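Local coordinates for protein aminotransferase (Paracoccus denitrificans, PDB 4GRX) that probably transfers amino groups between omega-amine donors and keto acceptors, using pyridoxal phosphate held as a Schiff base, as in other class III aminotransferases, at residues A[134-137]-A[138-142]; A[147-150]-A[151-154]; A[413-416]-A[417-421]. All blocks are in the same frame, centred on the assembly; numbering follows the deposited sequence.

Contact 1: residues A[134-137]-A[138-142]; sequences DTMV and KMLWF
Val137 O takes the amide of Trp141 (N to O 2.9 Å), one of four successive i to i+4 bonds in the alpha-helix 129-146 of the PLP-dependent aminotransferase fold. Met139 N bonds to Thr135 O at 2.8 Å, and the amides of Lys138 and Leu140 bond to Asp134 O and Met136 O. Charged side chains on this turn look elsewhere: OD1 of Asp134 lies 6.1 Å from NZ of Lys138. Asp134 OD2 bonds instead to same-chain Thr166 and OD1 to Ala167 N of the second subunit, while Lys138 NZ bonds to same-chain His331 and to Val165 O of the second subunit, tying the helix into the dimer interface. On the flank facing strand 229-234, Met136 CE rests 3.7 Å from Leu140 CD2, the methionine chain bending at chi2 (66°) and again at chi3 to bring its methyl forward one turn; Phe233 packs against both. Val137 and Trp141 run side by side. With CG1 anti to the backbone N (chi1 179°), the valine lays that methyl over one face of the indole in a CH-pi contact, 3.6 Å from the six-membered ring centroid and shifted toward the rim, Trp141 CZ2 being the ring atom nearest to Val137 CG1, at 3.3 Å.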
loop_
_atom_site.group_PDB
_atom_site.type_symbol
_atom_site.label_atom_id
_atom_site.label_comp_id
_atom_site.label_asym_id
_atom_site.label_seq_id
_atom_site.Cartn_x
_atom_site.Cartn_y
_atom_site.Cartn_z
ATOM N N ASP A 134 -1.127 -9.330 -0.232
ATOM C CA ASP A 134 -0.881 -9.404 1.188
ATOM C C ASP A 134 -2.187 -9.593 2.015
ATOM O O ASP A 134 -2.278 -10.512 2.856
ATOM C CB ASP A 134 -0.130 -8.159 1.629
ATOM C CG ASP A 134 0.595 -8.369 2.926
ATOM O OD1 ASP A 134 -0.085 -8.642 3.945
ATOM O OD2 ASP A 134 1.845 -8.294 2.936
ATOM N N THR A 135 -3.179 -8.730 1.763
ATOM C CA THR A 135 -4.510 -8.843 2.350
ATOM C C THR A 135 -5.127 -10.219 2.073
ATOM O O THR A 135 -5.705 -10.831 2.988
ATOM C CB THR A 135 -5.451 -7.734 1.826
ATOM O OG1 THR A 135 -5.068 -6.464 2.378
ATOM C CG2 THR A 135 -6.920 -8.011 2.183
ATOM N N MET A 136 -4.991 -10.701 0.825
ATOM C CA MET A 136 -5.585 -11.979 0.415
ATOM C C MET A 136 -5.039 -13.152 1.215
ATOM O O MET A 136 -5.785 -14.055 1.593
ATOM C CB MET A 136 -5.404 -12.258 -1.077
ATOM C CG MET A 136 -6.191 -13.474 -1.565
ATOM S SD MET A 136 -7.979 -13.197 -1.447
ATOM C CE MET A 136 -8.496 -14.601 -0.446
ATOM N N VAL A 137 -3.732 -13.134 1.455
ATOM C CA VAL A 137 -3.106 -14.172 2.245
ATOM C C VAL A 137 -3.670 -14.134 3.670
ATOM O O VAL A 137 -4.070 -15.165 4.196
ATOM C CB VAL A 137 -1.571 -14.045 2.237
ATOM C CG1 VAL A 137 -0.940 -15.124 3.097
ATOM C CG2 VAL A 137 -1.053 -14.168 0.818
ATOM N N LYS A 138 -3.729 -12.946 4.271
ATOM C CA LYS A 138 -4.252 -12.798 5.636
ATOM C C LYS A 138 -5.704 -13.288 5.726
ATOM O O LYS A 138 -6.093 -13.943 6.702
ATOM C CB LYS A 138 -4.160 -11.348 6.109
ATOM C CG LYS A 138 -2.780 -10.863 6.508
ATOM C CD LYS A 138 -2.847 -9.400 6.944
ATOM C CE LYS A 138 -3.526 -9.238 8.306
ATOM N NZ LYS A 138 -3.762 -7.818 8.691
ATOM N N MET A 139 -6.485 -12.976 4.694
ATOM C CA MET A 139 -7.858 -13.441 4.586
ATOM C C MET A 139 -7.886 -14.973 4.595
ATOM O O MET A 139 -8.664 -15.576 5.329
ATOM C CB MET A 139 -8.473 -12.916 3.301
ATOM C CG MET A 139 -9.777 -12.166 3.478
ATOM S SD MET A 139 -10.017 -11.094 2.035
ATOM C CE MET A 139 -10.874 -9.695 2.751
ATOM N N LEU A 140 -7.020 -15.603 3.803
ATOM C CA LEU A 140 -6.907 -17.061 3.819
ATOM C C LEU A 140 -6.536 -17.598 5.217
ATOM O O LEU A 140 -7.205 -18.506 5.726
ATOM C CB LEU A 140 -5.945 -17.549 2.732
ATOM C CG LEU A 140 -6.366 -17.236 1.285
ATOM C CD1 LEU A 140 -5.299 -17.666 0.304
ATOM C CD2 LEU A 140 -7.690 -17.891 0.920
ATOM N N TRP A 141 -5.521 -17.019 5.862
ATOM C CA TRP A 141 -5.149 -17.450 7.211
ATOM C C TRP A 141 -6.270 -17.338 8.201
ATOM O O TRP A 141 -6.571 -18.282 8.906
ATOM C CB TRP A 141 -3.953 -16.675 7.721
ATOM C CG TRP A 141 -2.715 -16.939 6.943
ATOM C CD1 TRP A 141 -2.452 -18.022 6.124
ATOM C CD2 TRP A 141 -1.507 -16.111 6.894
ATOM N NE1 TRP A 141 -1.213 -17.913 5.571
ATOM C CE2 TRP A 141 -0.584 -16.797 6.011
ATOM C CE3 TRP A 141 -1.118 -14.909 7.477
ATOM C CZ2 TRP A 141 0.675 -16.287 5.727
ATOM C CZ3 TRP A 141 0.154 -14.410 7.205
ATOM C CH2 TRP A 141 1.026 -15.078 6.338
ATOM N N PHE A 142 -6.876 -16.157 8.272
ATOM C CA PHE A 142 -8.092 -15.902 9.057
ATOM C C PHE A 142 -9.143 -16.986 8.799
ATOM O O PHE A 142 -9.655 -17.599 9.735
ATOM C CB PHE A 142 -8.625 -14.504 8.685
ATOM C CG PHE A 142 -9.949 -14.148 9.306
ATOM C CD1 PHE A 142 -11.093 -14.031 8.509
ATOM C CD2 PHE A 142 -10.056 -13.888 10.671
ATOM C CE1 PHE A 142 -12.312 -13.693 9.058
ATOM C CE2 PHE A 142 -11.279 -13.559 11.229
ATOM C CZ PHE A 142 -12.406 -13.464 10.426
#

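Contact 2: residues A[147-150]-A[151-154]; sequences EGKP and QKRK
Lys149 O accepts the amide of Lys152 (N to O 3.1 Å), closing a type I beta turn with Pro150 and Gln151 at its two corners. The amide sits above the carbonyl plane, 60° out of it, and meets the oxygen at a C=O...N angle of 118°. Beside this bond the two lysines touch through their CB atoms, 4.0 Å apart, before their chains part. Gln151 folds back over the turn: its CG stands between the backbone N and the carbonyl carbon (chi1 77°), and a second bend at chi2 carries the amide across the start of the turn. There NE2 of Gln151 lies 3.8 Å from CG of Lys149, and OE1 of Gln151 comes 3.3 Å from CD of Pro150; these are van der Waals contacts. The turn links two further motifs. Upstream, Gly148, with positive phi, is the C-prime residue of the Schellman motif that ends helix 129-146, and Glu147 makes a salt bridge with Arg318. Downstream, Lys152 is the centre of an inverse gamma turn that leads into strand 154-158. NZ of Lys152, a buried residue, bonds to three backbone oxygens, those of Ala226, Ile229 and Asp262, which would suit a positive charge. Arg153 reaches the dimer interface, where its NH1 bonds to Phe181 O of the second subunit. Its chain leaves past the turn's second peptide, where CD of Arg153 lies 3.3 Å from Pro150 O.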
loop_
_atom_site.group_PDB
_atom_site.type_symbol
_atom_site.label_atom_id
_atom_site.label_comp_id
_atom_site.label_asym_id
_atom_site.label_seq_id
_atom_site.Cartn_x
_atom_site.Cartn_y
_atom_site.Cartn_z
ATOM N N GLU A 147 -12.092 -21.884 10.473
ATOM C CA GLU A 147 -12.809 -23.070 10.027
ATOM C C GLU A 147 -12.159 -24.349 10.569
ATOM O O GLU A 147 -12.475 -25.446 10.123
ATOM C CB GLU A 147 -12.953 -23.076 8.492
ATOM C CG GLU A 147 -13.988 -22.069 7.995
ATOM C CD GLU A 147 -14.316 -22.188 6.511
ATOM O OE1 GLU A 147 -13.427 -22.597 5.728
ATOM O OE2 GLU A 147 -15.476 -21.860 6.122
ATOM N N GLY A 148 -11.252 -24.182 11.535
ATOM C CA GLY A 148 -10.682 -25.284 12.316
ATOM C C GLY A 148 -9.266 -25.738 11.969
ATOM O O GLY A 148 -8.753 -26.680 12.581
ATOM N N LYS A 149 -8.631 -25.082 10.992
ATOM C CA LYS A 149 -7.292 -25.491 10.522
ATOM C C LYS A 149 -6.279 -24.346 10.544
ATOM O O LYS A 149 -5.975 -23.746 9.508
ATOM C CB LYS A 149 -7.355 -26.132 9.135
ATOM C CG LYS A 149 -8.007 -27.496 9.145
ATOM C CD LYS A 149 -8.092 -28.095 7.753
ATOM C CE LYS A 149 -8.480 -29.558 7.802
ATOM N NZ LYS A 149 -9.944 -29.760 7.809
ATOM N N PRO A 150 -5.737 -24.060 11.739
ATOM C CA PRO A 150 -4.756 -22.989 11.925
ATOM C C PRO A 150 -3.459 -23.294 11.195
ATOM O O PRO A 150 -2.660 -22.389 10.944
ATOM C CB PRO A 150 -4.512 -22.994 13.444
ATOM C CG PRO A 150 -5.678 -23.746 14.044
ATOM C CD PRO A 150 -6.039 -24.762 13.007
ATOM N N GLN A 151 -3.246 -24.560 10.855
ATOM C CA GLN A 151 -2.011 -24.961 10.178
ATOM C C GLN A 151 -2.113 -24.776 8.658
ATOM O O GLN A 151 -1.107 -24.865 7.942
ATOM C CB GLN A 151 -1.617 -26.390 10.576
ATOM C CG GLN A 151 -2.414 -27.502 9.899
ATOM C CD GLN A 151 -3.828 -27.692 10.438
ATOM O OE1 GLN A 151 -4.301 -26.937 11.288
ATOM N NE2 GLN A 151 -4.505 -28.717 9.948
ATOM N N LYS A 152 -3.323 -24.481 8.171
ATOM C CA LYS A 152 -3.542 -24.303 6.729
ATOM C C LYS A 152 -3.076 -22.928 6.272
ATOM O O LYS A 152 -3.898 -22.021 6.061
ATOM C CB LYS A 152 -5.007 -24.521 6.367
ATOM C CG LYS A 152 -5.246 -24.822 4.896
ATOM C CD LYS A 152 -6.642 -25.408 4.698
ATOM C CE LYS A 152 -7.060 -25.417 3.233
ATOM N NZ LYS A 152 -6.535 -26.589 2.484
ATOM N N ARG A 153 -1.762 -22.791 6.100
ATOM C CA ARG A 153 -1.151 -21.483 5.912
ATOM C C ARG A 153 -0.270 -21.331 4.679
ATOM O O ARG A 153 -0.067 -20.200 4.205
ATOM C CB ARG A 153 -0.349 -21.123 7.148
ATOM C CG ARG A 153 -1.200 -20.941 8.387
ATOM C CD ARG A 153 -0.330 -20.585 9.573
ATOM N NE ARG A 153 0.288 -19.280 9.428
ATOM C CZ ARG A 153 -0.338 -18.124 9.636
ATOM N NH1 ARG A 153 -1.617 -18.102 9.993
ATOM N NH2 ARG A 153 0.311 -16.977 9.482
ATOM N N LYS A 154 0.257 -22.445 4.163
ATOM C CA LYS A 154 1.201 -22.392 3.022
ATOM C C LYS A 154 0.578 -21.742 1.788
ATOM O O LYS A 154 -0.621 -21.849 1.572
ATOM C CB LYS A 154 1.772 -23.776 2.684
ATOM C CG LYS A 154 2.677 -24.346 3.772
ATOM C CD LYS A 154 2.841 -25.853 3.670
ATOM C CE LYS A 154 3.535 -26.406 4.914
ATOM N NZ LYS A 154 3.509 -27.895 4.995
#

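Contact 3: residues A[413-416]-A[417-421]; sequences ERIA and NTCTD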
loop_
_atom_site.group_PDB
_atom_site.type_symbol
_atom_site.label_atom_id
_atom_site.label_comp_id
_atom_site.label_asym_id
_atom_site.label_seq_id
_atom_site.Cartn_x
_atom_site.Cartn_y
_atom_site.Cartn_z
ATOM N N GLU A 413 20.071 -3.559 -20.190
ATOM C CA GLU A 413 20.297 -2.109 -20.092
ATOM C C GLU A 413 20.583 -1.466 -21.454
ATOM O O GLU A 413 20.039 -0.417 -21.783
ATOM C CB GLU A 413 21.405 -1.762 -19.091
ATOM C CG GLU A 413 21.105 -2.147 -17.653
ATOM C CD GLU A 413 19.693 -1.779 -17.199
ATOM O OE1 GLU A 413 19.325 -0.585 -17.305
ATOM O OE2 GLU A 413 18.950 -2.679 -16.708
ATOM N N ARG A 414 21.433 -2.106 -22.245
ATOM C CA ARG A 414 21.796 -1.568 -23.539
ATOM C C ARG A 414 20.551 -1.333 -24.382
ATOM O O ARG A 414 20.447 -0.306 -25.059
ATOM C CB ARG A 414 22.757 -2.502 -24.261
ATOM C CG ARG A 414 24.191 -2.410 -23.781
ATOM C CD ARG A 414 25.029 -3.430 -24.521
ATOM N NE ARG A 414 26.273 -3.680 -23.820
ATOM C CZ ARG A 414 27.477 -3.323 -24.253
ATOM N NH1 ARG A 414 27.627 -2.710 -25.426
ATOM N NH2 ARG A 414 28.538 -3.606 -23.509
ATOM N N ILE A 415 19.609 -2.270 -24.317
ATOM C CA ILE A 415 18.385 -2.167 -25.088
ATOM C C ILE A 415 17.460 -1.044 -24.582
ATOM O O ILE A 415 17.008 -0.196 -25.381
ATOM C CB ILE A 415 17.667 -3.522 -25.211
ATOM C CG1 ILE A 415 18.560 -4.509 -25.975
ATOM C CG2 ILE A 415 16.342 -3.351 -25.939
ATOM C CD1 ILE A 415 18.020 -5.922 -26.060
ATOM N N ALA A 416 17.207 -1.029 -23.273
ATOM C CA ALA A 416 16.485 0.060 -22.607
ATOM C C ALA A 416 17.086 1.419 -22.958
ATOM O O ALA A 416 16.405 2.258 -23.571
ATOM C CB ALA A 416 16.483 -0.143 -21.098
ATOM N N ASN A 417 18.361 1.609 -22.607
ATOM C CA ASN A 417 19.115 2.826 -22.937
ATOM C C ASN A 417 19.073 3.265 -24.430
ATOM O O ASN A 417 18.726 4.407 -24.748
ATOM C CB ASN A 417 20.558 2.705 -22.412
ATOM C CG ASN A 417 20.620 2.584 -20.888
ATOM O OD1 ASN A 417 19.826 3.196 -20.179
ATOM N ND2 ASN A 417 21.566 1.796 -20.383
ATOM N N THR A 418 19.397 2.355 -25.339
ATOM C CA THR A 418 19.353 2.673 -26.760
ATOM C C THR A 418 17.955 3.066 -27.218
ATOM O O THR A 418 17.806 3.988 -27.987
ATOM C CB THR A 418 19.903 1.522 -27.613
ATOM O OG1 THR A 418 21.244 1.247 -27.200
ATOM C CG2 THR A 418 19.913 1.888 -29.080
ATOM N N CYS A 419 16.930 2.366 -26.739
ATOM C CA CYS A 419 15.528 2.707 -27.053
ATOM C C CYS A 419 15.176 4.120 -26.608
ATOM O O CYS A 419 14.652 4.916 -27.391
ATOM C CB CYS A 419 14.572 1.718 -26.388
ATOM S SG CYS A 419 14.233 0.252 -27.388
ATOM N N THR A 420 15.467 4.417 -25.343
ATOM C CA THR A 420 15.296 5.751 -24.812
ATOM C C THR A 420 15.983 6.789 -25.706
ATOM O O THR A 420 15.403 7.817 -25.995
ATOM C CB THR A 420 15.764 5.819 -23.338
ATOM O OG1 THR A 420 14.896 5.004 -22.552
ATOM C CG2 THR A 420 15.706 7.242 -22.777
ATOM N N ASP A 421 17.194 6.507 -26.174
ATOM C CA ASP A 421 17.937 7.489 -26.979
ATOM C C ASP A 421 17.295 7.761 -28.308
ATOM O O ASP A 421 17.529 8.814 -28.879
ATOM C CB ASP A 421 19.386 7.067 -27.208
ATOM C CG ASP A 421 20.216 7.190 -25.966
ATOM O OD1 ASP A 421 19.874 8.029 -25.100
ATOM O OD2 ASP A 421 21.205 6.444 -25.841
HETATM O O HOH W 1 13.636 2.464 -22.406
#
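Thr418 lies one helical turn beyond Arg414 and grips its carbonyl twice. From CB, 3.2 Å from Arg414 O, the side chain branches. The hydroxyl branch sits beside its own backbone N (chi1 -58°), which lets OG1 curl back and donate to Arg414 O at 2.8 Å. The amide of Thr418 donates to the same oxygen at 2.9 Å, and the two donors arrive from opposite faces of the carbonyl plane. The methyl branch, CG2, is anti to the backbone N; around Thr418, Ala456 and Val460 of helix 443-463 complete the packing. Two residues on, Thr420 reaches back through one water: its OG1 donates to it (2.8 Å from OG1 to the water oxygen), and the water in turn donates to Ala416 O, the acceptor of Thr420 N. Asn417 brings ND2 to 3.8 Å from CB of Glu413, but ND2 is hydrogen-bonded to OG of Ser36, while Glu413 makes a salt bridge with Arg427. On the buried flank Ile415 CG2 and Cys419 SG meet loosely at 4.4 Å, with Ala456 against the sulfur-bearing residue. Such threonine hydroxyl bonds to the i-4 carbonyl are a common feature of alpha-helices, here of helix 411-421, which packs against both helix 34-40 and helix 443-463.

The three contacts follow one another along the chain. Contacts 1 and 2 are neighbours, with centres 11 Å apart: helix 129-146 carries the first, and the loop that leaves it for strand 154-158 of the seven-stranded sheet carries the second. They join where Trp141 NE1 lies 2.9 Å from Arg153 O, a probable hydrogen bond, and the arginine also makes a cation-pi contact with the indole. Contact 3, on helix 411-421, lies across the chain's centre, its centre about 40 Å from contact 1's and 48 Å from contact 2's; the side chain of Glu413 is about 8 Å from the bound delta-amino valeric acid. Contacts 1 and 2 thus meet the second subunit, whereas no other chain of the assembly touches contact 3.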